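Local coordinates for SnoaL-like domain-containing protein (Kribbella flavida, PDB 4GB5), which is of unknown function but has a SnoaL-like domain of the NTF2 clan, a fold that often encloses a small-molecule pocket in its relatives, at residues A[18-23]-A[77-82]; A[46-51]-A[113-118]; A[91-96]-A[132-137]. All coordinates share one frame; numbering follows the deposited sequence. Where two conformers were deposited one is given.

Contact 1: residues A[18-23]-A[77-82]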
loop_
_atom_site.group_PDB
_atom_site.type_symbol
_atom_site.label_atom_id
_atom_site.label_comp_id
_atom_site.label_asym_id
_atom_site.label_seq_id
_atom_site.Cartn_x
_atom_site.Cartn_y
_atom_site.Cartn_z
ATOM N N GLY A 18 -9.365 -3.702 4.081
ATOM C CA GLY A 18 -9.357 -2.344 4.627
ATOM C C GLY A 18 -9.951 -2.321 6.034
ATOM O O GLY A 18 -9.378 -1.732 6.952
ATOM N N ARG A 19 -11.092 -2.976 6.198
ATOM C CA ARG A 19 -11.734 -3.079 7.493
ATOM C C ARG A 19 -10.885 -3.887 8.481
ATOM O O ARG A 19 -10.839 -3.575 9.688
ATOM C CB ARG A 19 -13.129 -3.692 7.344
ATOM C CG ARG A 19 -14.083 -2.899 6.456
ATOM C CD ARG A 19 -15.524 -3.296 6.725
ATOM N NE ARG A 19 -16.432 -2.150 6.698
ATOM C CZ ARG A 19 -17.167 -1.792 5.653
ATOM N NH1 ARG A 19 -17.962 -0.741 5.732
ATOM N NH2 ARG A 19 -17.115 -2.487 4.528
ATOM N N TYR A 20 -10.207 -4.927 7.998
ATOM C CA TYR A 20 -9.309 -5.705 8.843
ATOM C C TYR A 20 -8.214 -4.828 9.415
ATOM O O TYR A 20 -7.897 -4.870 10.615
ATOM C CB TYR A 20 -8.689 -6.865 8.041
ATOM C CG TYR A 20 -7.629 -7.665 8.811
ATOM C CD1 TYR A 20 -7.969 -8.754 9.540
ATOM C CD2 TYR A 20 -6.283 -7.288 8.801
ATOM C CE1 TYR A 20 -7.046 -9.478 10.238
ATOM C CE2 TYR A 20 -5.339 -8.003 9.486
ATOM C CZ TYR A 20 -5.722 -9.103 10.205
ATOM O OH TYR A 20 -4.782 -9.823 10.907
ATOM N N ALA A 21 -7.607 -4.048 8.557
ATOM C CA ALA A 21 -6.553 -3.108 8.994
ATOM C C ALA A 21 -7.078 -2.075 9.946
ATOM O O ALA A 21 -6.405 -1.713 10.904
ATOM C CB ALA A 21 -5.876 -2.469 7.797
ATOM N N ASP A 22 -8.321 -1.680 9.745
ATOM C CA ASP A 22 -8.953 -0.737 10.655
ATOM C C ASP A 22 -9.148 -1.299 12.075
ATOM O O ASP A 22 -9.036 -0.555 13.028
ATOM C CB ASP A 22 -10.335 -0.330 10.149
ATOM C CG ASP A 22 -10.290 0.587 8.934
ATOM O OD1 ASP A 22 -9.297 1.360 8.816
ATOM O OD2 ASP A 22 -11.295 0.593 8.155
ATOM N N ILE A 23 -9.438 -2.595 12.222
ATOM C CA ILE A 23 -9.572 -3.190 13.563
ATOM C C ILE A 23 -8.368 -2.840 14.395
ATOM O O ILE A 23 -8.491 -2.300 15.508
ATOM C CB ILE A 23 -9.746 -4.730 13.492
ATOM C CG1 ILE A 23 -11.139 -5.056 12.965
ATOM C CG2 ILE A 23 -9.593 -5.373 14.867
ATOM C CD1 ILE A 23 -11.314 -6.494 12.506
ATOM N N HIS A 77 -1.110 -0.889 9.383
ATOM C CA HIS A 77 -1.073 -2.019 8.485
ATOM C C HIS A 77 -1.338 -1.554 7.087
ATOM O O HIS A 77 -2.452 -1.107 6.813
ATOM C CB HIS A 77 -2.121 -3.079 8.863
ATOM C CG HIS A 77 -1.843 -3.768 10.151
ATOM N ND1 HIS A 77 -1.902 -3.113 11.351
ATOM C CD2 HIS A 77 -1.552 -5.059 10.434
ATOM C CE1 HIS A 77 -1.613 -3.959 12.331
ATOM N NE2 HIS A 77 -1.411 -5.153 11.799
ATOM N N ALA A 78 -0.350 -1.721 6.198
ATOM C CA ALA A 78 -0.514 -1.416 4.784
ATOM C C ALA A 78 -0.633 -2.737 4.045
ATOM O O ALA A 78 0.364 -3.469 3.884
ATOM C CB ALA A 78 0.675 -0.623 4.306
ATOM N N ILE A 79 -1.832 -3.047 3.592
ATOM C CA ILE A 79 -2.141 -4.328 2.914
ATOM C C ILE A 79 -2.376 -4.030 1.441
ATOM O O ILE A 79 -3.210 -3.193 1.069
ATOM C CB ILE A 79 -3.338 -5.017 3.561
ATOM C CG1 ILE A 79 -3.122 -5.093 5.074
ATOM C CG2 ILE A 79 -3.619 -6.375 2.931
ATOM C CD1 ILE A 79 -4.250 -5.735 5.826
ATOM N N THR A 80 -1.618 -4.722 0.595
ATOM C CA THR A 80 -1.581 -4.426 -0.815
ATOM C C THR A 80 -1.505 -5.693 -1.640
ATOM O O THR A 80 -1.258 -6.798 -1.110
ATOM C CB THR A 80 -0.326 -3.588 -1.146
ATOM O OG1 THR A 80 0.869 -4.324 -0.815
ATOM C CG2 THR A 80 -0.317 -2.308 -0.410
ATOM N N GLY A 81 -1.704 -5.596 -2.952
ATOM C CA GLY A 81 -1.377 -6.730 -3.811
ATOM C C GLY A 81 -2.299 -7.928 -3.695
ATOM O O GLY A 81 -1.870 -9.065 -3.844
ATOM N N HIS A 82 -3.591 -7.695 -3.508
ATOM C CA HIS A 82 -4.559 -8.774 -3.278
ATOM C C HIS A 82 -4.690 -9.677 -4.490
ATOM O O HIS A 82 -4.935 -9.204 -5.597
ATOM C CB HIS A 82 -5.934 -8.207 -2.899
ATOM C CG HIS A 82 -5.857 -7.117 -1.887
ATOM N ND1 HIS A 82 -5.473 -5.838 -2.234
ATOM C CD2 HIS A 82 -6.132 -7.097 -0.564
ATOM C CE1 HIS A 82 -5.522 -5.081 -1.155
ATOM N NE2 HIS A 82 -5.885 -5.822 -0.125
#
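The side chains of Tyr-20 and Ile-79 meet at about a right angle, the outer methyl CD1 of the isoleucine lying obliquely to the tyrosine ring, 3.9 Å from its CD2. Ile-79 is extended over its outer bond (chi2 179°), which carries CD1 across the gap to the helix, where it also lies 4.1 Å from CB of Ala-21. The methyl thus touches two consecutive residues of one helical turn. Ala-21 points toward the strand; its CB sits 4.0 Å from CB of His-77 and 3.8 Å from the carbonyl O of the same histidine. Consistent with the small side chain, the CA atoms of Ala-21 and His-77 are 5.6 Å apart. Helix 6-25 here runs along strand 74-87, the outermost strand of the curved sheet within this chain, as in the alpha+beta cone of the NTF2 clan, the short segments being nearly antiparallel (166°). All four touching residues are buried, and the contact is van der Waals packing, largely between apolar groups. Beyond the pair, the Tyr-20 ring meets Tyr-121 edge-to-face, while Ile-79 also packs on Phe-17 of the helix. The backbone N of His-77 is hydrogen-bonded to Asp-25, further along that helix.

Contact 2: residues A[46-51]-A[113-118]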
loop_
_atom_site.group_PDB
_atom_site.type_symbol
_atom_site.label_atom_id
_atom_site.label_comp_id
_atom_site.label_asym_id
_atom_site.label_seq_id
_atom_site.Cartn_x
_atom_site.Cartn_y
_atom_site.Cartn_z
ATOM N N GLU A 46 1.906 -18.208 13.473
ATOM C CA GLU A 46 3.052 -19.007 13.933
ATOM C C GLU A 46 4.405 -18.502 13.440
ATOM O O GLU A 46 5.390 -18.521 14.178
ATOM C CB GLU A 46 2.866 -20.468 13.533
ATOM C CG GLU A 46 3.907 -21.374 14.169
ATOM C CD GLU A 46 3.617 -22.852 13.949
ATOM O OE1 GLU A 46 2.850 -23.203 13.022
ATOM O OE2 GLU A 46 4.173 -23.674 14.716
ATOM N N SER A 47 4.429 -18.039 12.191
ATOM C CA SER A 47 5.624 -17.456 11.561
ATOM C C SER A 47 6.209 -16.269 12.342
ATOM O O SER A 47 7.394 -15.944 12.211
ATOM C CB SER A 47 5.309 -17.050 10.121
ATOM O OG SER A 47 6.392 -16.349 9.526
ATOM N N VAL A 48 5.380 -15.643 13.166
ATOM C CA VAL A 48 5.806 -14.547 14.016
ATOM C C VAL A 48 5.833 -14.937 15.481
ATOM O O VAL A 48 6.763 -14.569 16.213
ATOM C CB VAL A 48 4.887 -13.356 13.888
ATOM C CG1 VAL A 48 5.274 -12.318 14.931
ATOM C CG2 VAL A 48 4.985 -12.785 12.514
ATOM N N THR A 49 4.842 -15.676 15.946
ATOM C CA THR A 49 4.815 -15.954 17.400
ATOM C C THR A 49 5.218 -17.353 17.834
ATOM O O THR A 49 5.456 -17.590 19.028
ATOM C CB THR A 49 3.436 -15.714 17.988
ATOM O OG1 THR A 49 2.524 -16.695 17.488
ATOM C CG2 THR A 49 2.962 -14.334 17.673
ATOM N N GLY A 50 5.274 -18.294 16.904
ATOM C CA GLY A 50 5.580 -19.669 17.262
ATOM C C GLY A 50 4.382 -20.419 17.818
ATOM O O GLY A 50 4.465 -21.620 18.085
HETATM N N MSE A 51 3.268 -19.718 17.990
HETATM C CA MSE A 51 2.029 -20.343 18.448
HETATM C C MSE A 51 1.394 -21.000 17.255
HETATM O O MSE A 51 1.245 -20.366 16.211
HETATM C CB MSE A 51 1.080 -19.285 19.000
HETATM C CG MSE A 51 1.579 -18.578 20.243
HETATM SE SE MSE A 51 1.712 -19.764 21.777
HETATM C CE MSE A 51 3.495 -20.507 21.495
ATOM N N ASP A 113 12.018 1.955 18.625
ATOM C CA ASP A 113 10.655 1.961 19.094
ATOM C C ASP A 113 9.662 1.391 18.115
ATOM O O ASP A 113 8.490 1.360 18.409
ATOM C CB ASP A 113 10.219 3.348 19.529
ATOM C CG ASP A 113 10.060 4.317 18.391
ATOM O OD1 ASP A 113 10.387 3.966 17.254
ATOM O OD2 ASP A 113 9.623 5.458 18.701
ATOM N N ARG A 114 10.120 0.884 16.983
ATOM C CA ARG A 114 9.169 0.425 15.974
ATOM C C ARG A 114 9.435 -1.010 15.575
ATOM O O ARG A 114 10.524 -1.350 15.084
ATOM C CB ARG A 114 9.177 1.314 14.728
ATOM C CG ARG A 114 8.072 1.040 13.711
ATOM C CD ARG A 114 8.490 -0.012 12.752
ATOM N NE ARG A 114 9.390 0.464 11.707
ATOM C CZ ARG A 114 10.624 0.030 11.456
ATOM N NH1 ARG A 114 11.274 -0.796 12.273
ATOM N NH2 ARG A 114 11.288 0.526 10.407
ATOM N N TRP A 115 8.447 -1.866 15.821
ATOM C CA TRP A 115 8.479 -3.258 15.421
ATOM C C TRP A 115 7.824 -3.335 14.045
ATOM O O TRP A 115 6.658 -3.002 13.868
ATOM C CB TRP A 115 7.681 -4.124 16.425
ATOM C CG TRP A 115 7.506 -5.545 16.021
ATOM C CD1 TRP A 115 8.411 -6.374 15.346
ATOM C CD2 TRP A 115 6.352 -6.359 16.280
ATOM N NE1 TRP A 115 7.853 -7.632 15.187
ATOM C CE2 TRP A 115 6.591 -7.623 15.733
ATOM C CE3 TRP A 115 5.123 -6.116 16.892
ATOM C CZ2 TRP A 115 5.656 -8.646 15.816
ATOM C CZ3 TRP A 115 4.209 -7.117 16.948
ATOM C CH2 TRP A 115 4.487 -8.386 16.443
ATOM N N LEU A 116 8.602 -3.803 13.083
ATOM C CA LEU A 116 8.144 -3.965 11.701
ATOM C C LEU A 116 8.007 -5.416 11.343
ATOM O O LEU A 116 8.934 -6.202 11.573
ATOM C CB LEU A 116 9.164 -3.338 10.726
ATOM C CG LEU A 116 8.710 -3.344 9.264
ATOM C CD1 LEU A 116 7.525 -2.477 9.001
ATOM C CD2 LEU A 116 9.930 -2.924 8.416
ATOM N N VAL A 117 6.845 -5.769 10.791
ATOM C CA VAL A 117 6.655 -7.085 10.190
ATOM C C VAL A 117 6.272 -6.877 8.752
ATOM O O VAL A 117 5.310 -6.157 8.482
ATOM C CB VAL A 117 5.513 -7.843 10.865
ATOM C CG1 VAL A 117 5.278 -9.186 10.153
ATOM C CG2 VAL A 117 5.842 -8.041 12.306
ATOM N N VAL A 118 7.007 -7.503 7.826
ATOM C CA VAL A 118 6.604 -7.549 6.424
ATOM C C VAL A 118 6.388 -8.996 6.039
ATOM O O VAL A 118 7.048 -9.890 6.569
ATOM C CB VAL A 118 7.603 -6.871 5.462
ATOM C CG1 VAL A 118 7.531 -5.316 5.585
ATOM C CG2 VAL A 118 8.956 -7.370 5.674
#
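Val-48 meets Trp-115 and Val-117 through its two methyl groups, one for each partner. CG1 lies 3.8 Å from CZ2 of Trp-115, at the edge of the indole and near its plane, the two side chains coming from opposite directions. CG2 takes the second partner, CG1 of Val-117, at a looser 4.3 Å. With CG1 anti to the backbone N (chi1 173°), Val-48 spreads its branches so that each faces a different residue of the strand. Within the strand, Val-117 also serves the tryptophan: its CG2 stands 3.2 Å above the indole plane, displaced toward the rim, so the ring has one valine at its edge and another over a face.

The polar bonds lie outside this apolar patch. Trp-115 NE1 is hydrogen-bonded to Gln-144 OE1 of strand 131-145, which helps fix the rotation of the indole, and the ring stacks with His-101. On the helical side, Gly-50 N donates to Glu-46 O at 2.7 Å. Met-51 N, of a selenomethionine, donates to Thr-49 OG1 at 3.2 Å with an N-H...O angle of 159°.

That last bond closes an ST turn, formed where the short helix 46-49 ends and Gly-50 takes positive phi. The arrangement joins this helical turn, which follows strand 41-44, to strand 114-128 of the curved SnoaL-like sheet.

Contact 3: residues A[91-96]-A[132-137]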
loop_
_atom_site.group_PDB
_atom_site.type_symbol
_atom_site.label_atom_id
_atom_site.label_comp_id
_atom_site.label_asym_id
_atom_site.label_seq_id
_atom_site.Cartn_x
_atom_site.Cartn_y
_atom_site.Cartn_z
ATOM N N ALA A 91 -13.616 -18.009 -0.760
ATOM C CA ALA A 91 -12.529 -17.406 -1.487
ATOM C C ALA A 91 -11.229 -17.605 -0.745
ATOM O O ALA A 91 -11.213 -17.765 0.476
ATOM C CB ALA A 91 -12.777 -15.887 -1.718
ATOM N N THR A 92 -10.145 -17.568 -1.502
ATOM C CA THR A 92 -8.815 -17.430 -0.927
ATOM C C THR A 92 -8.229 -16.097 -1.317
ATOM O O THR A 92 -8.504 -15.592 -2.408
ATOM C CB THR A 92 -7.858 -18.526 -1.395
ATOM O OG1 THR A 92 -7.740 -18.489 -2.822
ATOM C CG2 THR A 92 -8.397 -19.880 -1.006
ATOM N N ILE A 93 -7.452 -15.510 -0.426
ATOM C CA ILE A 93 -6.785 -14.275 -0.737
ATOM C C ILE A 93 -5.356 -14.352 -0.272
ATOM O O ILE A 93 -5.090 -14.582 0.899
ATOM C CB ILE A 93 -7.406 -13.099 -0.027
ATOM C CG1 ILE A 93 -8.925 -13.064 -0.186
ATOM C CG2 ILE A 93 -6.762 -11.819 -0.517
ATOM C CD1 ILE A 93 -9.716 -13.783 0.834
ATOM N N HIS A 94 -4.453 -14.055 -1.185
ATOM C CA HIS A 94 -3.053 -13.834 -0.868
ATOM C C HIS A 94 -2.791 -12.352 -0.967
ATOM O O HIS A 94 -3.201 -11.715 -1.957
ATOM C CB HIS A 94 -2.164 -14.599 -1.833
ATOM C CG HIS A 94 -0.728 -14.218 -1.778
ATOM N ND1 HIS A 94 0.155 -14.837 -0.915
ATOM C CD2 HIS A 94 -0.004 -13.336 -2.498
ATOM C CE1 HIS A 94 1.367 -14.322 -1.094
ATOM N NE2 HIS A 94 1.287 -13.381 -2.018
ATOM N N ALA A 95 -2.106 -11.787 0.001
ATOM C CA ALA A 95 -1.805 -10.352 -0.065
ATOM C C ALA A 95 -0.479 -10.045 0.580
ATOM O O ALA A 95 -0.005 -10.805 1.429
ATOM C CB ALA A 95 -2.938 -9.491 0.570
ATOM N N HIS A 96 0.077 -8.897 0.224
ATOM C CA HIS A 96 1.217 -8.337 0.949
ATOM C C HIS A 96 0.745 -7.541 2.163
ATOM O O HIS A 96 -0.302 -6.872 2.127
ATOM C CB HIS A 96 1.954 -7.353 0.048
ATOM C CG HIS A 96 2.962 -7.957 -0.868
ATOM N ND1 HIS A 96 2.661 -8.933 -1.804
ATOM C CD2 HIS A 96 4.294 -7.724 -0.984
ATOM C CE1 HIS A 96 3.770 -9.286 -2.435
ATOM N NE2 HIS A 96 4.775 -8.567 -1.956
ATOM N N TRP A 132 -19.492 -10.986 2.938
ATOM C CA TRP A 132 -18.215 -11.686 3.038
ATOM C C TRP A 132 -17.569 -11.469 4.392
ATOM O O TRP A 132 -17.589 -10.343 4.937
ATOM C CB TRP A 132 -17.274 -11.275 1.917
ATOM C CG TRP A 132 -17.678 -11.844 0.581
ATOM C CD1 TRP A 132 -18.460 -11.234 -0.379
ATOM C CD2 TRP A 132 -17.357 -13.149 0.062
ATOM N NE1 TRP A 132 -18.630 -12.081 -1.451
ATOM C CE2 TRP A 132 -17.951 -13.254 -1.214
ATOM C CE3 TRP A 132 -16.576 -14.216 0.535
ATOM C CZ2 TRP A 132 -17.818 -14.399 -2.011
ATOM C CZ3 TRP A 132 -16.454 -15.363 -0.251
ATOM C CH2 TRP A 132 -17.077 -15.440 -1.509
ATOM N N ARG A 133 -16.930 -12.524 4.904
ATOM C CA ARG A 133 -16.157 -12.438 6.138
ATOM C C ARG A 133 -14.884 -13.255 6.018
ATOM O O ARG A 133 -14.848 -14.283 5.327
ATOM C CB ARG A 133 -16.969 -13.050 7.325
ATOM C CG ARG A 133 -18.263 -12.302 7.726
ATOM C CD ARG A 133 -17.975 -10.929 8.292
ATOM N NE ARG A 133 -19.185 -10.270 8.787
ATOM C CZ ARG A 133 -20.020 -9.570 8.041
ATOM N NH1 ARG A 133 -19.821 -9.403 6.755
ATOM N NH2 ARG A 133 -21.072 -8.992 8.623
ATOM N N LEU A 134 -13.844 -12.809 6.701
ATOM C CA LEU A 134 -12.589 -13.535 6.738
ATOM C C LEU A 134 -12.679 -14.638 7.804
ATOM O O LEU A 134 -12.839 -14.354 9.000
ATOM C CB LEU A 134 -11.421 -12.588 7.061
ATOM C CG LEU A 134 -11.061 -11.531 6.026
ATOM C CD1 LEU A 134 -9.963 -10.625 6.501
ATOM C CD2 LEU A 134 -10.649 -12.197 4.725
ATOM N N SER A 135 -12.580 -15.881 7.358
ATOM C CA SER A 135 -12.736 -17.065 8.209
ATOM C C SER A 135 -11.419 -17.683 8.647
ATOM O O SER A 135 -11.389 -18.434 9.605
ATOM C CB SER A 135 -13.551 -18.136 7.477
ATOM O OG SER A 135 -12.957 -18.393 6.209
ATOM N N SER A 136 -10.338 -17.384 7.939
ATOM C CA SER A 136 -9.031 -17.838 8.325
ATOM C C SER A 136 -8.004 -16.768 7.989
ATOM O O SER A 136 -7.992 -16.229 6.872
ATOM C CB SER A 136 -8.686 -19.133 7.574
ATOM O OG SER A 136 -7.364 -19.525 7.830
ATOM N N VAL A 137 -7.128 -16.454 8.942
ATOM C CA VAL A 137 -6.041 -15.502 8.738
ATOM C C VAL A 137 -4.723 -16.219 8.978
ATOM O O VAL A 137 -4.555 -16.875 10.033
ATOM C CB VAL A 137 -6.141 -14.326 9.725
ATOM C CG1 VAL A 137 -4.992 -13.337 9.570
ATOM C CG2 VAL A 137 -7.460 -13.621 9.557
#
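A chi1 of -73° places CG of Trp-132 anti to its own carbonyl carbon, and chi2 near 94° turns the indole plane roughly perpendicular to the plane through CA, CB and CG, bringing the six-membered ring to Ala-91. There CZ3 lies 4.0 Å from CB of Ala-91 and 3.9 Å from the backbone N of the same residue. The nitrogen approaches the ring obliquely. Two residues along each strand the contact is repeated between aliphatic ends: CD1 of Ile-93 comes within 4.3 Å of CD2 of Leu-134. The four touching residues are buried, and the segments pack without direct strand pairing, their nearest CA atoms, those of Ala-91 and Leu-134, being 9.1 Å apart.

The polar end of the indole turns to another element, NE1 being hydrogen-bonded to Asp-9 OD1 of helix 6-25. Beside it, Arg-133 folds back so that NH1 donates to the carbonyl O of Trp-132 at 3.0 Å. This bond is fairly straight (163°) and lies in the guanidinium plane, although the donor stands well above the carbonyl plane. Ser-135 and Ser-136, both facing Glu-124, form a classic beta bulge in strand 131-145.

Strand 114-128 runs between the two segments in the sheet, with Ala-125 bonded through its backbone to Ala-91 and touched by the side chain of Trp-132. Helix 6-25 packs against the same layer through Ile-13, which touches both Ala-91 and Ile-93.

In the fold
Contacts 1 and 3 are buried, whereas contact 2 is partly exposed and lies further from the centre of the chain. All three reach the same sheet: contact 1 sets a long helix on its outermost strand within the chain, contact 2 joins a short helix to an inner strand, and contact 3 links two strands with another between them. Contacts 1 and 3 touch one another, their centres 11 Å apart, through neighbouring strands 74-87 and 90-102, where Thr-80 O and His-96 N make a probable hydrogen bond. None has a hydrogen bond between its segments, and the packing is mainly apolar; an aliphatic methyl meets a ring obliquely in contact 1 and at the edge in contact 2, while contact 3 places alanine against tryptophan.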